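Local coordinates for protein PpBBE-like 1 D396N (Physcomitrella patens subsp. patens, PDB 6EO5) that probably oxidises cellobiose, as a flavoprotein of the berberine bridge enzyme-like family that holds a bi-covalently attached flavin-adenine dinucleotide, at residues 384-389 against 424-429; 334-339 against 418-423; 221-226 against 273-278; 253-258 against 265-270. One frame throughout, in Å; residues are numbered along the deposited sequence.

Contact 1: residues 384-389 against 424-429; sequences FIHRNS and TGQAYQ. With FAD (flavin-adenine dinucleotide), chain C.
His-386 and Gln-429 reach toward each other tip to tip, and a hydrogen bond closes the gap: NE2 of His-386 donates to OE1 of Gln-429 at 2.9 Å. The N-H...O angle is 141°; the oxygen lies close to the imidazole plane, while the donor sits in the amide's carbonyl plane on a lone pair. The two planes stand 80° apart, and Gln-429 brings its amide there through a chain bent at chi2 (-96°). The same NE2 is 3.0 Å from Ala-427 O, but at too poor an angle for a bond. An alanine at His-386 would probably leave Gln-429 OE1 without this donor, its amide held from the NE2 side by a water and Gly-199 O, and Tyr-337 without its stacked ring.

Two waters bridge: one accepts from Ile-385 N and from Gln-429 NE2; the other accepts from Asn-388 N and donates to Gln-426 OE1.

Both segments are irregular: His-386 is the centre of an inverse gamma turn, and Thr-424 OG1 accepts from Gln-426 N at 3.0 Å in an ST turn. Through Tyr-428, segment 424-429 contributes to the flavin pocket, and 384-389 packs behind it.

Apolar packing joins Phe-384 to Tyr-428, whose side chains cross obliquely with Phe-384 CE2 3.6 Å from Tyr-428 CE1; each atom lies at the edge of the other ring. Over one face of the Phe-384 ring, toward its rim, lies His-386 CD2.

Toward the cofactor, Tyr-428 OH donates to FAD O2 at 2.6 Å, with O2 in the plane of the phenol ring, and this hydroxyl is also hydrogen-bonded to Gly-155 N.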
# COMPACT_ATOMS: atom_id res chain seq x y z
N PHE A 384 12.05 -0.48 5.42
CA PHE A 384 11.04 -1.52 5.58
C PHE A 384 11.67 -2.72 6.29
O PHE A 384 12.59 -3.35 5.76
CB PHE A 384 10.47 -1.94 4.22
CG PHE A 384 9.24 -2.79 4.32
CD1 PHE A 384 9.35 -4.17 4.46
CD2 PHE A 384 7.97 -2.21 4.32
CE1 PHE A 384 8.21 -4.97 4.57
CE2 PHE A 384 6.83 -3.00 4.43
CZ PHE A 384 6.96 -4.39 4.55
N ILE A 385 11.16 -3.03 7.48
CA ILE A 385 11.81 -3.97 8.39
C ILE A 385 11.16 -5.36 8.39
O ILE A 385 11.79 -6.32 8.86
CB ILE A 385 11.85 -3.42 9.83
CG1 ILE A 385 10.44 -3.32 10.43
CG2 ILE A 385 12.56 -2.06 9.88
CD1 ILE A 385 10.41 -3.06 11.94
N HIS A 386 9.94 -5.49 7.89
CA HIS A 386 9.15 -6.71 8.07
C HIS A 386 9.62 -7.76 7.08
O HIS A 386 8.99 -8.05 6.06
CB HIS A 386 7.68 -6.38 7.93
CG HIS A 386 7.30 -5.10 8.59
ND1 HIS A 386 7.30 -4.94 9.96
CD2 HIS A 386 6.94 -3.90 8.07
CE1 HIS A 386 6.96 -3.69 10.25
NE2 HIS A 386 6.73 -3.05 9.12
N ARG A 387 10.77 -8.36 7.40
CA ARG A 387 11.45 -9.27 6.49
C ARG A 387 11.49 -10.70 7.02
O ARG A 387 12.27 -11.52 6.51
CB ARG A 387 12.87 -8.78 6.22
CG ARG A 387 12.94 -7.33 5.78
CD ARG A 387 12.44 -7.20 4.37
NE ARG A 387 12.73 -5.88 3.81
CZ ARG A 387 12.44 -5.54 2.56
NH1 ARG A 387 11.87 -6.43 1.76
NH2 ARG A 387 12.72 -4.32 2.12
N ASN A 388 10.69 -11.03 8.05
CA ASN A 388 10.79 -12.33 8.70
C ASN A 388 9.44 -12.89 9.14
O ASN A 388 9.39 -13.73 10.06
CB ASN A 388 11.74 -12.26 9.90
CG ASN A 388 12.36 -13.61 10.23
OD1 ASN A 388 12.80 -14.34 9.33
ND2 ASN A 388 12.37 -13.95 11.50
N SER A 389 8.35 -12.47 8.52
CA SER A 389 7.02 -12.94 8.86
C SER A 389 6.57 -14.01 7.88
O SER A 389 7.08 -14.14 6.77
CB SER A 389 6.02 -11.79 8.82
OG SER A 389 5.83 -11.42 7.45
N THR A 424 2.98 -11.11 16.54
CA THR A 424 3.97 -10.11 16.88
C THR A 424 3.26 -8.78 17.16
O THR A 424 2.04 -8.65 17.00
CB THR A 424 4.98 -9.90 15.74
OG1 THR A 424 4.40 -9.09 14.72
CG2 THR A 424 5.43 -11.23 15.13
N GLY A 425 4.06 -7.78 17.54
CA GLY A 425 3.60 -6.42 17.64
C GLY A 425 3.90 -5.55 16.43
O GLY A 425 3.70 -4.33 16.51
N GLN A 426 4.38 -6.11 15.33
CA GLN A 426 4.66 -5.28 14.16
C GLN A 426 3.43 -5.18 13.27
O GLN A 426 2.57 -6.06 13.26
CB GLN A 426 5.83 -5.83 13.36
CG GLN A 426 6.99 -6.33 14.19
CD GLN A 426 7.65 -7.56 13.53
OE1 GLN A 426 7.95 -7.58 12.32
NE2 GLN A 426 7.85 -8.61 14.33
N ALA A 427 3.36 -4.07 12.54
CA ALA A 427 2.26 -3.78 11.65
C ALA A 427 2.81 -3.24 10.33
O ALA A 427 3.97 -2.83 10.25
CB ALA A 427 1.29 -2.77 12.28
N TYR A 428 1.95 -3.24 9.31
CA TYR A 428 2.30 -2.86 7.94
C TYR A 428 1.86 -1.42 7.69
O TYR A 428 0.67 -1.11 7.75
CB TYR A 428 1.66 -3.82 6.94
CG TYR A 428 1.88 -3.48 5.47
CD1 TYR A 428 3.12 -3.06 5.00
CD2 TYR A 428 0.84 -3.61 4.55
CE1 TYR A 428 3.32 -2.76 3.67
CE2 TYR A 428 1.02 -3.31 3.21
CZ TYR A 428 2.26 -2.90 2.77
OH TYR A 428 2.44 -2.61 1.44
N GLN A 429 2.83 -0.55 7.38
CA GLN A 429 2.58 0.89 7.38
C GLN A 429 1.72 1.36 6.21
O GLN A 429 1.23 2.50 6.25
CB GLN A 429 3.91 1.65 7.38
CG GLN A 429 4.95 1.13 6.40
CD GLN A 429 5.93 0.16 7.03
OE1 GLN A 429 5.54 -0.79 7.72
NE2 GLN A 429 7.22 0.40 6.79
PA FAD C . -2.17 8.72 -0.51
O1A FAD C . -3.29 8.88 0.50
O2A FAD C . -2.24 9.77 -1.60
O5B FAD C . -0.70 8.68 0.15
C5B FAD C . -0.45 8.00 1.36
C4B FAD C . 0.68 8.66 2.14
O4B FAD C . 1.81 8.85 1.29
C3B FAD C . 0.30 10.04 2.65
O3B FAD C . 1.00 10.27 3.86
C2B FAD C . 0.84 10.96 1.59
O2B FAD C . 1.09 12.25 2.09
C1B FAD C . 2.11 10.23 1.16
N9A FAD C . 2.45 10.61 -0.23
C8A FAD C . 1.62 10.56 -1.33
N7A FAD C . 2.29 11.02 -2.41
C5A FAD C . 3.53 11.37 -2.02
C6A FAD C . 4.60 11.91 -2.71
N6A FAD C . 4.49 12.15 -4.01
N1A FAD C . 5.78 12.18 -2.04
C2A FAD C . 5.87 11.94 -0.69
N3A FAD C . 4.80 11.41 -0.00
C4A FAD C . 3.65 11.14 -0.66
N1 FAD C . -1.51 -1.97 -0.12
C2 FAD C . -0.69 -3.00 -0.60
O2 FAD C . 0.50 -3.13 -0.26
N3 FAD C . -1.22 -3.90 -1.51
C4 FAD C . -2.53 -3.79 -1.93
O4 FAD C . -2.97 -4.60 -2.75
C4X FAD C . -3.34 -2.78 -1.45
N5 FAD C . -4.64 -2.65 -1.91
C5X FAD C . -5.33 -1.48 -1.69
C6 FAD C . -6.58 -1.30 -2.27
C7 FAD C . -7.28 -0.09 -2.19
C7M FAD C . -8.63 0.06 -2.85
C8 FAD C . -6.74 0.94 -1.38
C8M FAD C . -7.50 2.23 -1.15
C9 FAD C . -5.52 0.71 -0.72
C9A FAD C . -4.78 -0.48 -0.88
N10 FAD C . -3.59 -0.75 -0.20
C10 FAD C . -2.81 -1.83 -0.57
C1' FAD C . -2.96 0.25 0.71
C2' FAD C . -2.06 1.17 -0.10
O2' FAD C . -0.82 0.59 -0.42
C3' FAD C . -1.82 2.44 0.69
O3' FAD C . -3.09 3.00 0.93
C4' FAD C . -0.91 3.38 -0.08
O4' FAD C . -0.14 4.13 0.84
C5' FAD C . -1.73 4.28 -1.01
O5' FAD C . -0.95 5.27 -1.66
P FAD C . -1.72 6.52 -2.34
O1P FAD C . -0.72 7.36 -3.10
O2P FAD C . -2.90 6.12 -3.18
O3P FAD C . -2.40 7.23 -1.07
O HOH W 1 9.48 -0.70 8.24
O HOH W 2 9.05 -9.49 9.94

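Contact 2: residues 334-339 against 418-423; sequences KSIYVN and VVRTYA
Ile-336 is turned at chi1 so that its CG2 branch lies between the backbone N and the carbonyl carbon and faces Val-419, while an anti chi2 (170°) stretches CD1 out toward Arg-420. CG2 of Ile-336 meets CG1 of Val-419 at 4.0 Å, the two side chains sliding past each other in opposite directions. CD1 of Ile-336 rests on the helix backbone itself, 3.8 Å from Arg-420 CA, and also meets the aliphatic part of that arginine, with Arg-420 CD at 4.1 Å.

Further along the strand, Val-338 sets CG2 anti to its carbonyl carbon, which brings that methyl within 3.8 Å of Ala-423 CB. The same Ala-423 CB lies 3.6 Å from Tyr-337 O, so one methyl packs against both a side chain and a strand carbonyl. That carbonyl is hydrogen-bonded to Thr-424, through OG1 and the backbone. A type I turn from Arg-420 to Ala-423 carries the chain off the helix and places the alanine beside the strand.

The contact across the two segments is therefore apolar. It seats the end of helix 405-420 on strand 331-338, an outermost strand of the seven-stranded antiparallel sheet, in helix-on-sheet packing consistent with the substrate-binding domain of VAO-type flavoproteins.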
# COMPACT_ATOMS: atom_id res chain seq x y z
N LYS A 334 -6.85 -1.95 10.80
CA LYS A 334 -5.65 -2.25 11.58
C LYS A 334 -4.90 -3.38 10.89
O LYS A 334 -5.44 -4.06 10.02
CB LYS A 334 -6.01 -2.62 13.03
CG LYS A 334 -6.91 -1.60 13.71
CD LYS A 334 -7.29 -1.97 15.14
CE LYS A 334 -6.12 -1.92 16.09
NZ LYS A 334 -5.58 -0.53 16.29
N SER A 335 -3.64 -3.59 11.27
CA SER A 335 -2.88 -4.70 10.70
C SER A 335 -1.92 -5.27 11.74
O SER A 335 -1.70 -4.68 12.81
CB SER A 335 -2.12 -4.28 9.43
OG SER A 335 -0.92 -3.59 9.74
N ILE A 336 -1.36 -6.44 11.42
CA ILE A 336 -0.40 -7.11 12.30
C ILE A 336 0.39 -8.10 11.47
O ILE A 336 -0.04 -8.52 10.40
CB ILE A 336 -1.13 -7.80 13.47
CG1 ILE A 336 -0.27 -7.77 14.74
CG2 ILE A 336 -1.54 -9.21 13.10
CD1 ILE A 336 -1.01 -8.20 15.96
N TYR A 337 1.58 -8.47 11.96
CA TYR A 337 2.40 -9.50 11.32
C TYR A 337 2.46 -10.76 12.18
O TYR A 337 2.53 -10.68 13.42
CB TYR A 337 3.82 -8.99 11.05
CG TYR A 337 3.95 -8.18 9.78
CD1 TYR A 337 3.96 -8.81 8.52
CD2 TYR A 337 4.06 -6.79 9.83
CE1 TYR A 337 4.07 -8.05 7.33
CE2 TYR A 337 4.16 -6.03 8.67
CZ TYR A 337 4.17 -6.66 7.43
OH TYR A 337 4.28 -5.88 6.30
N VAL A 338 2.43 -11.91 11.53
CA VAL A 338 2.52 -13.22 12.17
C VAL A 338 3.76 -13.92 11.64
O VAL A 338 3.99 -13.94 10.42
CB VAL A 338 1.27 -14.07 11.90
CG1 VAL A 338 1.37 -15.39 12.62
CG2 VAL A 338 0.00 -13.32 12.31
N ASN A 339 4.55 -14.49 12.54
CA ASN A 339 5.77 -15.19 12.18
C ASN A 339 5.50 -16.68 12.00
O ASN A 339 4.52 -17.22 12.52
CB ASN A 339 6.84 -15.00 13.25
CG ASN A 339 7.40 -13.60 13.27
OD1 ASN A 339 7.28 -12.84 12.31
ND2 ASN A 339 8.02 -13.25 14.39
N VAL A 418 -6.94 -9.49 20.43
CA VAL A 418 -6.99 -10.95 20.52
C VAL A 418 -5.85 -11.56 19.72
O VAL A 418 -5.07 -12.38 20.24
CB VAL A 418 -8.35 -11.48 20.04
CG1 VAL A 418 -8.33 -13.00 19.94
CG2 VAL A 418 -9.47 -11.03 20.97
N VAL A 419 -5.71 -11.18 18.45
CA VAL A 419 -4.65 -11.75 17.63
C VAL A 419 -3.28 -11.43 18.23
O VAL A 419 -2.36 -12.25 18.19
CB VAL A 419 -4.76 -11.28 16.17
CG1 VAL A 419 -3.55 -11.80 15.35
CG2 VAL A 419 -6.08 -11.73 15.56
N ARG A 420 -3.13 -10.22 18.80
CA ARG A 420 -1.84 -9.77 19.32
C ARG A 420 -1.23 -10.78 20.30
O ARG A 420 -0.00 -10.97 20.33
CB ARG A 420 -2.00 -8.42 20.01
CG ARG A 420 -0.77 -7.96 20.79
CD ARG A 420 0.34 -7.68 19.82
NE ARG A 420 1.57 -7.21 20.46
CZ ARG A 420 2.61 -7.98 20.72
NH1 ARG A 420 2.58 -9.28 20.45
NH2 ARG A 420 3.70 -7.46 21.28
N THR A 421 -2.08 -11.42 21.11
CA THR A 421 -1.63 -12.45 22.05
C THR A 421 -0.87 -13.57 21.35
O THR A 421 0.03 -14.18 21.94
CB THR A 421 -2.84 -13.01 22.80
OG1 THR A 421 -3.37 -12.01 23.67
CG2 THR A 421 -2.48 -14.25 23.60
N TYR A 422 -1.20 -13.87 20.09
CA TYR A 422 -0.63 -15.02 19.41
C TYR A 422 0.34 -14.64 18.30
O TYR A 422 0.87 -15.53 17.63
CB TYR A 422 -1.74 -15.91 18.84
CG TYR A 422 -2.77 -16.33 19.86
CD1 TYR A 422 -2.57 -17.45 20.66
CD2 TYR A 422 -3.94 -15.59 20.05
CE1 TYR A 422 -3.50 -17.82 21.61
CE2 TYR A 422 -4.88 -15.96 20.98
CZ TYR A 422 -4.66 -17.08 21.76
OH TYR A 422 -5.60 -17.45 22.69
N ALA A 423 0.61 -13.35 18.09
CA ALA A 423 1.38 -12.91 16.93
C ALA A 423 2.49 -11.97 17.42
O ALA A 423 2.92 -12.03 18.58
CB ALA A 423 0.46 -12.25 15.90

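Contact 3: residues 221-226 against 273-278; sequences PVTHFK and GKKTSL
The flat ring of Phe-225 is met obliquely by the CD1 methyl of Leu-278. Phe-225 CD1 is 3.9 Å from Leu-278 CD1, and the other leucine methyl, CD2, lies 3.9 Å from Phe-225 CB. With chi1 at 58°, Phe-225 CG sits between its backbone N and carbonyl carbon, which puts it beside Leu-278 CD2 at 4.2 Å. Leu-278 CD2 also packs on Thr-223 CG2, again at 3.9 Å, so a single methyl touches two strand residues on the same side.

These contacts lay the loop that leads from strand 264-271 into helix 279-288 back over strand 222-230, the neighbour of 264-271 in the antiparallel sheet. Residues 275-278 have helical backbone angles, and Leu-278 N bonds to Lys-275 O within this turn.

The polar contact belongs to Thr-223, whose OG1 donates to Gly-273 O at 2.9 Å; the donor is tilted 34° from the carbonyl plane. The same carbonyl receives a CA-H...O contact from Val-222 CA at 3.5 Å. Thr-223 OG1 also comes near Lys-275 N, but that amide bonds instead to Glu-299 OE1. The Thr-223 and Lys-275 side chains cross at about a right angle, Thr-223 CG2 against Lys-275 CB at 3.9 Å, while the extended lysine carries NZ to Glu-297 O.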
# COMPACT_ATOMS: atom_id res chain seq x y z
N PRO A 221 3.10 -16.85 -20.05
CA PRO A 221 1.78 -16.99 -19.43
C PRO A 221 1.89 -17.15 -17.93
O PRO A 221 2.88 -17.65 -17.41
CB PRO A 221 1.22 -18.28 -20.06
CG PRO A 221 2.05 -18.49 -21.31
CD PRO A 221 3.39 -17.94 -21.00
N VAL A 222 0.84 -16.72 -17.23
CA VAL A 222 0.70 -16.90 -15.80
C VAL A 222 -0.64 -17.58 -15.53
O VAL A 222 -1.46 -17.74 -16.43
CB VAL A 222 0.80 -15.56 -15.03
CG1 VAL A 222 2.10 -14.84 -15.40
CG2 VAL A 222 -0.42 -14.69 -15.30
N THR A 223 -0.84 -17.98 -14.28
CA THR A 223 -2.02 -18.75 -13.88
C THR A 223 -2.64 -18.16 -12.62
O THR A 223 -1.96 -17.96 -11.61
CB THR A 223 -1.66 -20.22 -13.65
OG1 THR A 223 -1.06 -20.75 -14.84
CG2 THR A 223 -2.91 -21.02 -13.31
N HIS A 224 -3.93 -17.88 -12.70
CA HIS A 224 -4.69 -17.33 -11.59
C HIS A 224 -5.55 -18.43 -10.99
O HIS A 224 -6.21 -19.18 -11.72
CB HIS A 224 -5.55 -16.16 -12.09
CG HIS A 224 -6.54 -15.67 -11.08
ND1 HIS A 224 -7.88 -15.99 -11.14
CD2 HIS A 224 -6.38 -14.90 -9.98
CE1 HIS A 224 -8.50 -15.43 -10.12
NE2 HIS A 224 -7.62 -14.77 -9.40
N PHE A 225 -5.53 -18.55 -9.67
CA PHE A 225 -6.37 -19.53 -8.99
C PHE A 225 -7.10 -18.89 -7.83
O PHE A 225 -6.61 -17.93 -7.22
CB PHE A 225 -5.57 -20.75 -8.50
CG PHE A 225 -4.45 -20.41 -7.56
CD1 PHE A 225 -3.19 -20.07 -8.05
CD2 PHE A 225 -4.63 -20.47 -6.18
CE1 PHE A 225 -2.14 -19.79 -7.19
CE2 PHE A 225 -3.59 -20.18 -5.30
CZ PHE A 225 -2.34 -19.84 -5.81
N LYS A 226 -8.29 -19.41 -7.53
CA LYS A 226 -9.05 -18.97 -6.38
C LYS A 226 -9.96 -20.10 -5.94
O LYS A 226 -10.72 -20.65 -6.75
CB LYS A 226 -9.85 -17.70 -6.70
CG LYS A 226 -10.66 -17.14 -5.54
CD LYS A 226 -10.98 -15.67 -5.79
CE LYS A 226 -11.95 -15.12 -4.75
NZ LYS A 226 -12.10 -13.64 -4.86
N GLY A 273 3.76 -19.17 -14.09
CA GLY A 273 4.00 -20.46 -14.70
C GLY A 273 2.77 -20.93 -15.45
O GLY A 273 1.73 -20.26 -15.45
N LYS A 274 2.91 -22.08 -16.09
CA LYS A 274 1.83 -22.66 -16.88
C LYS A 274 0.83 -23.39 -15.99
O LYS A 274 1.19 -24.05 -15.02
CB LYS A 274 2.40 -23.63 -17.92
CG LYS A 274 3.20 -22.96 -19.02
CD LYS A 274 3.92 -24.00 -19.87
CE LYS A 274 4.80 -23.36 -20.93
NZ LYS A 274 5.49 -24.40 -21.78
N LYS A 275 -0.45 -23.28 -16.37
CA LYS A 275 -1.51 -23.88 -15.58
C LYS A 275 -1.30 -25.37 -15.38
O LYS A 275 -1.61 -25.91 -14.30
CB LYS A 275 -2.86 -23.60 -16.25
CG LYS A 275 -4.01 -24.29 -15.57
CD LYS A 275 -5.30 -23.94 -16.24
CE LYS A 275 -6.43 -24.77 -15.71
NZ LYS A 275 -7.69 -24.34 -16.36
N THR A 276 -0.77 -26.07 -16.39
CA THR A 276 -0.54 -27.50 -16.24
C THR A 276 0.51 -27.83 -15.19
O THR A 276 0.62 -29.00 -14.80
CB THR A 276 -0.14 -28.14 -17.58
OG1 THR A 276 0.88 -27.36 -18.22
CG2 THR A 276 -1.33 -28.27 -18.50
N SER A 277 1.27 -26.85 -14.71
CA SER A 277 2.21 -27.06 -13.62
C SER A 277 1.64 -26.72 -12.24
O SER A 277 2.30 -27.00 -11.23
CB SER A 277 3.48 -26.24 -13.86
OG SER A 277 4.21 -26.72 -14.96
N LEU A 278 0.43 -26.14 -12.16
CA LEU A 278 -0.04 -25.53 -10.91
C LEU A 278 -0.39 -26.57 -9.85
O LEU A 278 -0.07 -26.39 -8.67
CB LEU A 278 -1.24 -24.63 -11.18
CG LEU A 278 -1.93 -24.08 -9.91
CD1 LEU A 278 -1.01 -23.14 -9.14
CD2 LEU A 278 -3.24 -23.38 -10.20

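Contact 4: residues 253-258 against 265-270; sequences ISAAFY and SWLEGT
Strands 253-258 and 265-270 run antiparallel at 159°, their axes 4.6 Å apart at closest, with reciprocal N-H...O bonds at three hydrogen-bonded pairs, Ser-254 with Thr-270, Ala-256 with Glu-268 and Tyr-258 with Trp-266, of which Glu-268 N to Ala-256 O, at 2.9 Å, is almost straight (177°).

The last of these pairs carries the main side-chain contact. Trp-266 has CG between its backbone N and carbonyl carbon (chi1 70°), which starts its indole toward the neighbouring strand, and the Tyr-258 ring lies flat on it. The phenol and the six-membered indole ring form a face-to-face stack, centroids 3.8 Å apart, with Trp-266 CH2 over the centre of the tyrosine ring. A CH-pi contact continues it: Tyr-258 CB sits 3.3 Å from the centroid of the five-membered ring, over its face. From the opposite face of the indole, Lys-226 makes a cation-pi contact. An alanine at Trp-266 would probably leave one face of the Tyr-258 ring without its stacking partner and the Lys-226 charge without its aromatic surface.

On the other face of the sheet, Ala-255 CB meets Leu-267 CD1 at 3.7 Å. The Phe-257 ring takes Trp-266 O over one face, toward the rim, 3.3 Å from Phe-257 CD1.

This hairpin occupies the inner part of the antiparallel sheet: strand 222-230 bonds along 264-271, strand 361-367 along 253-259, and helix 235-246 packs on the Ala-255, Phe-257 and Leu-267 face through Trp-245, Asn-238 and Phe-242.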
# COMPACT_ATOMS: atom_id res chain seq x y z
N ILE A 253 4.78 -18.29 -6.72
CA ILE A 253 3.39 -18.12 -6.30
C ILE A 253 3.32 -17.01 -5.25
O ILE A 253 4.11 -16.99 -4.30
CB ILE A 253 2.80 -19.43 -5.75
CG1 ILE A 253 2.51 -20.41 -6.89
CG2 ILE A 253 1.56 -19.16 -4.92
CD1 ILE A 253 1.74 -21.62 -6.47
N SER A 254 2.37 -16.10 -5.42
CA SER A 254 1.99 -15.14 -4.40
C SER A 254 0.51 -15.33 -4.12
O SER A 254 -0.30 -15.32 -5.06
CB SER A 254 2.26 -13.70 -4.84
OG SER A 254 3.64 -13.40 -4.90
N ALA A 255 0.15 -15.51 -2.86
CA ALA A 255 -1.23 -15.83 -2.52
C ALA A 255 -1.66 -15.01 -1.32
O ALA A 255 -0.83 -14.52 -0.55
CB ALA A 255 -1.43 -17.32 -2.23
N ALA A 256 -2.97 -14.88 -1.17
CA ALA A 256 -3.58 -14.20 -0.05
C ALA A 256 -4.80 -15.00 0.37
O ALA A 256 -5.51 -15.55 -0.48
CB ALA A 256 -3.98 -12.77 -0.39
N PHE A 257 -5.04 -15.08 1.67
CA PHE A 257 -6.22 -15.73 2.20
C PHE A 257 -7.23 -14.67 2.66
O PHE A 257 -6.86 -13.58 3.13
CB PHE A 257 -5.83 -16.66 3.35
CG PHE A 257 -6.91 -17.60 3.77
CD1 PHE A 257 -7.00 -18.87 3.21
CD2 PHE A 257 -7.84 -17.24 4.76
CE1 PHE A 257 -7.99 -19.76 3.61
CE2 PHE A 257 -8.82 -18.12 5.16
CZ PHE A 257 -8.90 -19.38 4.59
N TYR A 258 -8.52 -14.99 2.52
CA TYR A 258 -9.60 -14.07 2.87
C TYR A 258 -10.61 -14.79 3.75
O TYR A 258 -10.77 -16.01 3.69
CB TYR A 258 -10.28 -13.51 1.60
CG TYR A 258 -11.53 -12.69 1.86
CD1 TYR A 258 -12.76 -13.32 2.07
CD2 TYR A 258 -11.50 -11.30 1.84
CE1 TYR A 258 -13.92 -12.59 2.31
CE2 TYR A 258 -12.66 -10.55 2.08
CZ TYR A 258 -13.86 -11.21 2.31
OH TYR A 258 -15.02 -10.50 2.54
N SER A 265 -14.77 -17.61 2.95
CA SER A 265 -13.32 -17.67 3.02
C SER A 265 -12.77 -18.15 1.69
O SER A 265 -13.43 -18.91 0.97
CB SER A 265 -12.83 -18.59 4.15
OG SER A 265 -13.19 -19.94 3.90
N TRP A 266 -11.56 -17.70 1.35
CA TRP A 266 -10.96 -18.16 0.10
C TRP A 266 -9.45 -18.05 0.15
O TRP A 266 -8.88 -17.34 0.98
CB TRP A 266 -11.52 -17.39 -1.12
CG TRP A 266 -11.12 -15.93 -1.27
CD1 TRP A 266 -9.86 -15.42 -1.48
CD2 TRP A 266 -12.02 -14.80 -1.31
NE1 TRP A 266 -9.92 -14.04 -1.61
CE2 TRP A 266 -11.23 -13.65 -1.52
CE3 TRP A 266 -13.41 -14.66 -1.20
CZ2 TRP A 266 -11.80 -12.37 -1.60
CZ3 TRP A 266 -13.96 -13.39 -1.29
CH2 TRP A 266 -13.16 -12.27 -1.48
N LEU A 267 -8.81 -18.79 -0.75
CA LEU A 267 -7.40 -18.61 -1.07
C LEU A 267 -7.34 -18.14 -2.51
O LEU A 267 -7.91 -18.78 -3.39
CB LEU A 267 -6.61 -19.91 -0.90
CG LEU A 267 -5.15 -19.83 -1.34
CD1 LEU A 267 -4.40 -18.79 -0.53
CD2 LEU A 267 -4.48 -21.18 -1.24
N GLU A 268 -6.70 -17.00 -2.74
CA GLU A 268 -6.51 -16.47 -4.08
C GLU A 268 -5.03 -16.28 -4.36
O GLU A 268 -4.27 -15.88 -3.47
CB GLU A 268 -7.26 -15.15 -4.27
CG GLU A 268 -7.18 -14.63 -5.69
CD GLU A 268 -7.93 -13.34 -5.92
OE1 GLU A 268 -8.37 -12.72 -4.92
OE2 GLU A 268 -8.07 -12.95 -7.11
N GLY A 269 -4.60 -16.56 -5.59
CA GLY A 269 -3.18 -16.47 -5.88
C GLY A 269 -2.85 -16.40 -7.35
O GLY A 269 -3.67 -16.68 -8.22
N THR A 270 -1.60 -16.03 -7.61
CA THR A 270 -1.06 -15.94 -8.95
C THR A 270 0.21 -16.77 -9.03
O THR A 270 1.10 -16.63 -8.19
CB THR A 270 -0.77 -14.48 -9.32
OG1 THR A 270 -2.00 -13.74 -9.30
CG2 THR A 270 -0.13 -14.40 -10.72

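Along the chain, contact 4 falls between the two segments of contact 3; contacts 1 and 2 follow, their segments alternating. Contacts 2, 3 and 4 all reach the seven-stranded antiparallel sheet: 3 and 4 on adjacent strands 222-230 and 264-271, with centres about 13 Å apart and a bond from Gly-269 N to Phe-225 O, and 2 at outermost strand 331-338, its centre about 19 Å from that of contact 4. Contact 1 is made by loops beside that strand, about 10 Å from contact 2 between centres, and Ser-335 OG and Tyr-428 N join them. The sheet thus runs from the distant packing of contact 3 to an edge that adjoins the loop carrying Tyr-428 to the flavin.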